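Local coordinates for Atu0111 protein (Agrobacterium tumefaciens, PDB 2FSQ) that is of unknown function but belongs to the 2H clan, whose characterised members include phosphoesterases, so that a phosphoester-processing role is plausible, at residues A76-P79 and V80-H84; L107-I111 and D112-D116. All blocks are in the same frame, centred on the assembly; numbering follows the deposited sequence.

Both contacts are local and follow one another along the chain without nesting or crossing. Coming from the N terminus, the chain leaves strand 75-77, and contact 1 closes the short connection to strand 84-92 as a tight 3-10 turn, joining the edge of a two-stranded sheet to an outermost strand of the four-stranded one. After strand 84-92 and a longer loop, contact 2 closes where residues 107-111 enter helix 111-121, which packs through Thr115 on strand 222-226 of that same four-stranded sheet. Contact 1 and contact 2 lie about 25 Å apart between centres and about 15 Å apart between nearest atoms, with no touch between them.

Contact 1. Residues A76-P79 and V80-H84; sequences AFTP and VSSLH
Ser82 meets the flat carbonyl of Pro79 twice, once in its plane and once from above. In the plane, Ser82 OG donates to a lone pair of Pro79 O at 2.7 Å. Over the face, Ser82 N donates to the same Pro79 O at 3.0 Å, 59° out of the plane. The other flat group, the His84 ring, meets the ring of Phe232, their planes at about 55° to each other. Pro79 O is thus gripped by both the backbone and the side chain of one residue, which limits how far the serine can turn. The hydroxyl gets there because chi1 of Ser82 is 74°, holding OG between its own N and carbonyl carbon; this also lays OG against the proline ring, 3.5 Å from Pro79 CD. The Pro79-Ser82 bond and the next one, Leu83 N to Val80 O at 3.2 Å, wind the chain into the 3-10 turn 80-82, which delivers it to strand 84-92. His84, at the start of that strand, opens a His-Met-Thr sequence matching the His-x-Thr/Ser signature of the 2H phosphoesterases, where such histidines line the active site; an equivalent role here is probable but unproven. A water bridges Thr78 and Ser82: it donates to Ser82 OG at 2.8 Å and is hydrogen-bonded to Thr78 OG1 at 2.8 Å. The serine hydroxyl therefore receives from water while giving its proton to the carbonyl. Leu83 CD2 passes 4.0 Å from Thr78 OG1, the two side chains slanting across each other. Thr78 O turns elsewhere, to Arg63 on helix 54-67, whose Val60 also receives the side chain of Val80.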
loop_
_atom_site.group_PDB
_atom_site.type_symbol
_atom_site.label_atom_id
_atom_site.label_comp_id
_atom_site.label_asym_id
_atom_site.label_seq_id
_atom_site.Cartn_x
_atom_site.Cartn_y
_atom_site.Cartn_z
ATOM N N ALA A 76 -2.079 11.978 -6.651
ATOM C CA ALA A 76 -0.734 12.207 -6.148
ATOM C C ALA A 76 0.035 10.911 -6.298
ATOM O O ALA A 76 -0.194 9.932 -5.559
ATOM C CB ALA A 76 -0.756 12.637 -4.694
ATOM N N PHE A 77 0.917 10.865 -7.294
ATOM C CA PHE A 77 1.682 9.650 -7.578
ATOM C C PHE A 77 2.909 9.594 -6.689
ATOM O O PHE A 77 3.598 10.603 -6.498
ATOM C CB PHE A 77 2.119 9.611 -9.061
ATOM C CG PHE A 77 1.003 9.272 -10.009
ATOM C CD1 PHE A 77 0.832 7.966 -10.482
ATOM C CD2 PHE A 77 0.108 10.254 -10.417
ATOM C CE1 PHE A 77 -0.208 7.664 -11.354
ATOM C CE2 PHE A 77 -0.918 9.967 -11.287
ATOM C CZ PHE A 77 -1.088 8.672 -11.759
ATOM N N THR A 78 3.184 8.410 -6.161
ATOM C CA THR A 78 4.362 8.167 -5.347
ATOM C C THR A 78 5.553 7.832 -6.269
ATOM O O THR A 78 5.363 7.432 -7.416
ATOM C CB THR A 78 4.076 6.996 -4.398
ATOM O OG1 THR A 78 3.669 5.870 -5.190
ATOM C CG2 THR A 78 2.927 7.352 -3.461
ATOM N N PRO A 79 6.787 7.980 -5.770
ATOM C CA PRO A 79 7.950 7.680 -6.622
ATOM C C PRO A 79 8.012 6.207 -7.028
ATOM O O PRO A 79 7.627 5.332 -6.261
ATOM C CB PRO A 79 9.156 8.032 -5.727
ATOM C CG PRO A 79 8.579 9.023 -4.745
ATOM C CD PRO A 79 7.190 8.517 -4.458
ATOM N N VAL A 80 8.534 5.933 -8.214
ATOM C CA VAL A 80 8.702 4.551 -8.630
ATOM C C VAL A 80 9.520 3.759 -7.603
ATOM O O VAL A 80 9.185 2.605 -7.276
ATOM C CB VAL A 80 9.329 4.468 -10.037
ATOM C CG1 VAL A 80 9.746 3.028 -10.352
ATOM C CG2 VAL A 80 8.349 5.023 -11.072
ATOM N N SER A 81 10.565 4.365 -7.044
ATOM C CA SER A 81 11.418 3.631 -6.110
ATOM C C SER A 81 10.735 3.318 -4.761
ATOM O O SER A 81 11.295 2.572 -3.958
ATOM C CB SER A 81 12.732 4.364 -5.838
ATOM O OG SER A 81 12.478 5.614 -5.210
ATOM N N SER A 82 9.566 3.923 -4.518
ATOM C CA SER A 82 8.796 3.686 -3.287
ATOM C C SER A 82 7.791 2.566 -3.409
ATOM O O SER A 82 7.174 2.217 -2.414
ATOM C CB SER A 82 8.033 4.935 -2.850
ATOM O OG SER A 82 6.907 5.157 -3.691
ATOM N N LEU A 83 7.584 2.036 -4.612
ATOM C CA LEU A 83 6.501 1.074 -4.816
ATOM C C LEU A 83 6.679 -0.165 -3.958
ATOM O O LEU A 83 7.768 -0.737 -3.865
ATOM C CB LEU A 83 6.381 0.695 -6.292
ATOM C CG LEU A 83 5.935 1.830 -7.227
ATOM C CD1 LEU A 83 6.007 1.425 -8.715
ATOM C CD2 LEU A 83 4.546 2.405 -6.877
ATOM N N HIS A 84 5.589 -0.570 -3.307
ATOM C CA HIS A 84 5.660 -1.679 -2.373
ATOM C C HIS A 84 4.278 -2.227 -2.124
ATOM O O HIS A 84 3.281 -1.536 -2.338
ATOM C CB HIS A 84 6.207 -1.205 -1.009
ATOM C CG HIS A 84 5.398 -0.101 -0.398
ATOM N ND1 HIS A 84 4.448 -0.290 0.589
ATOM C CD2 HIS A 84 5.424 1.227 -0.644
ATOM C CE1 HIS A 84 3.904 0.880 0.899
ATOM N NE2 HIS A 84 4.486 1.815 0.168
HETATM O O HOH W 1 4.392 4.113 -3.149
#

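Contact 2. Residues L107-I111 and D112-D116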
loop_
_atom_site.group_PDB
_atom_site.type_symbol
_atom_site.label_atom_id
_atom_site.label_comp_id
_atom_site.label_asym_id
_atom_site.label_seq_id
_atom_site.Cartn_x
_atom_site.Cartn_y
_atom_site.Cartn_z
ATOM N N LEU A 107 0.564 6.714 24.071
ATOM C CA LEU A 107 0.094 7.190 22.755
ATOM C C LEU A 107 0.968 8.325 22.235
ATOM O O LEU A 107 0.968 8.572 21.036
ATOM C CB LEU A 107 -1.375 7.630 22.810
ATOM C CG LEU A 107 -2.399 6.538 23.202
ATOM C CD1 LEU A 107 -3.805 7.133 23.407
ATOM C CD2 LEU A 107 -2.444 5.396 22.178
ATOM N N ASP A 108 1.715 8.989 23.127
ATOM C CA ASP A 108 2.580 10.105 22.730
ATOM C C ASP A 108 4.054 9.718 22.593
ATOM O O ASP A 108 4.921 10.585 22.492
ATOM C CB ASP A 108 2.392 11.331 23.655
ATOM C CG ASP A 108 2.672 11.030 25.111
ATOM O OD1 ASP A 108 2.858 9.844 25.478
ATOM O OD2 ASP A 108 2.684 12.007 25.911
ATOM N N THR A 109 4.342 8.419 22.556
ATOM C CA THR A 109 5.717 7.938 22.356
ATOM C C THR A 109 6.223 8.442 21.011
ATOM O O THR A 109 5.515 8.304 19.999
ATOM C CB THR A 109 5.784 6.401 22.359
ATOM O OG1 THR A 109 5.267 5.912 23.600
ATOM C CG2 THR A 109 7.229 5.887 22.146
ATOM N N PRO A 110 7.434 9.036 20.980
ATOM C CA PRO A 110 8.001 9.428 19.686
ATOM C C PRO A 110 8.072 8.243 18.720
ATOM O O PRO A 110 8.363 7.116 19.136
ATOM C CB PRO A 110 9.407 9.898 20.051
ATOM C CG PRO A 110 9.251 10.388 21.479
ATOM C CD PRO A 110 8.342 9.382 22.099
ATOM N N ILE A 111 7.765 8.498 17.450
ATOM C CA ILE A 111 7.810 7.451 16.433
ATOM C C ILE A 111 9.144 6.678 16.458
ATOM O O ILE A 111 9.143 5.455 16.420
ATOM C CB ILE A 111 7.482 8.014 15.014
ATOM C CG1 ILE A 111 6.066 8.608 14.966
ATOM C CG2 ILE A 111 7.631 6.923 13.937
ATOM C CD1 ILE A 111 4.943 7.619 15.261
ATOM N N ASP A 112 10.271 7.379 16.606
ATOM C CA ASP A 112 11.567 6.679 16.630
ATOM C C ASP A 112 11.727 5.687 17.786
ATOM O O ASP A 112 12.377 4.645 17.626
ATOM C CB ASP A 112 12.734 7.667 16.635
ATOM C CG ASP A 112 13.009 8.266 15.267
ATOM O OD1 ASP A 112 12.388 7.843 14.251
ATOM O OD2 ASP A 112 13.882 9.163 15.205
ATOM N N ALA A 113 11.157 6.008 18.952
ATOM C CA ALA A 113 11.170 5.074 20.075
ATOM C C ALA A 113 10.287 3.851 19.828
ATOM O O ALA A 113 10.601 2.750 20.257
ATOM C CB ALA A 113 10.811 5.781 21.401
ATOM N N VAL A 114 9.177 4.030 19.112
ATOM C CA VAL A 114 8.368 2.868 18.754
ATOM C C VAL A 114 9.153 1.957 17.784
ATOM O O VAL A 114 9.141 0.731 17.918
ATOM C CB VAL A 114 6.998 3.258 18.142
ATOM C CG1 VAL A 114 6.172 2.012 17.928
ATOM C CG2 VAL A 114 6.237 4.249 19.058
ATOM N N THR A 115 9.826 2.577 16.820
ATOM C CA THR A 115 10.677 1.861 15.874
ATOM C C THR A 115 11.739 1.021 16.611
ATOM O O THR A 115 11.923 -0.160 16.297
ATOM C CB THR A 115 11.289 2.828 14.852
ATOM O OG1 THR A 115 10.234 3.455 14.104
ATOM C CG2 THR A 115 12.226 2.092 13.895
ATOM N N ASP A 116 12.377 1.601 17.632
ATOM C CA ASP A 116 13.358 0.850 18.438
ATOM C C ASP A 116 12.734 -0.338 19.186
ATOM O O ASP A 116 13.322 -1.426 19.221
ATOM C CB ASP A 116 14.088 1.760 19.437
ATOM C CG ASP A 116 14.869 2.900 18.763
ATOM O OD1 ASP A 116 15.264 2.794 17.581
ATOM O OD2 ASP A 116 15.124 3.914 19.452
#
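Val114 and Thr109 meet by their methyls just where the chain enters helix 111-121: Thr109 CG2 lies 3.6 Å from Val114 CG2 and 3.7 Å from Ala113 CB. Pro110 is the N-cap, so Thr109 and Val114 occupy the N' and N4 positions of a hydrophobic staple, here closed by the methyl branch of a threonine. With chi1 at -58°, Thr109 turns CG2 to the helix and leaves OG1 beside its own N, where it is hydrogen-bonded to Pro106 O. Having no polar side chain, the proline caps nothing through one, but its carbonyl is well used. Val114 N donates to Pro110 O at 3.2 Å, in the carbonyl plane and fairly straight, whereas the bond from Ala113 N to Pro110 O, 3.0 Å long, is strongly bent and weak. One residue on, Thr115 N reaches Ile111 O at 3.0 Å with an angle of 166°, and Asp116 N continues the pattern to Asp112 O at 3.0 Å. Thr115 OG1 stands 3.2 Å from the same Ile111 O and is hydrogen-bonded to Asn43 ND2 on strand 42-48. The loop side is held separately, with Leu107 O and Thr109 O both bonded to Arg96 NH1. The first helical turn therefore rests on main-chain bonds and a small apolar seal, while the carboxylate of Asp112, near the positive end of the helix dipole, would probably add some favourable electrostatics.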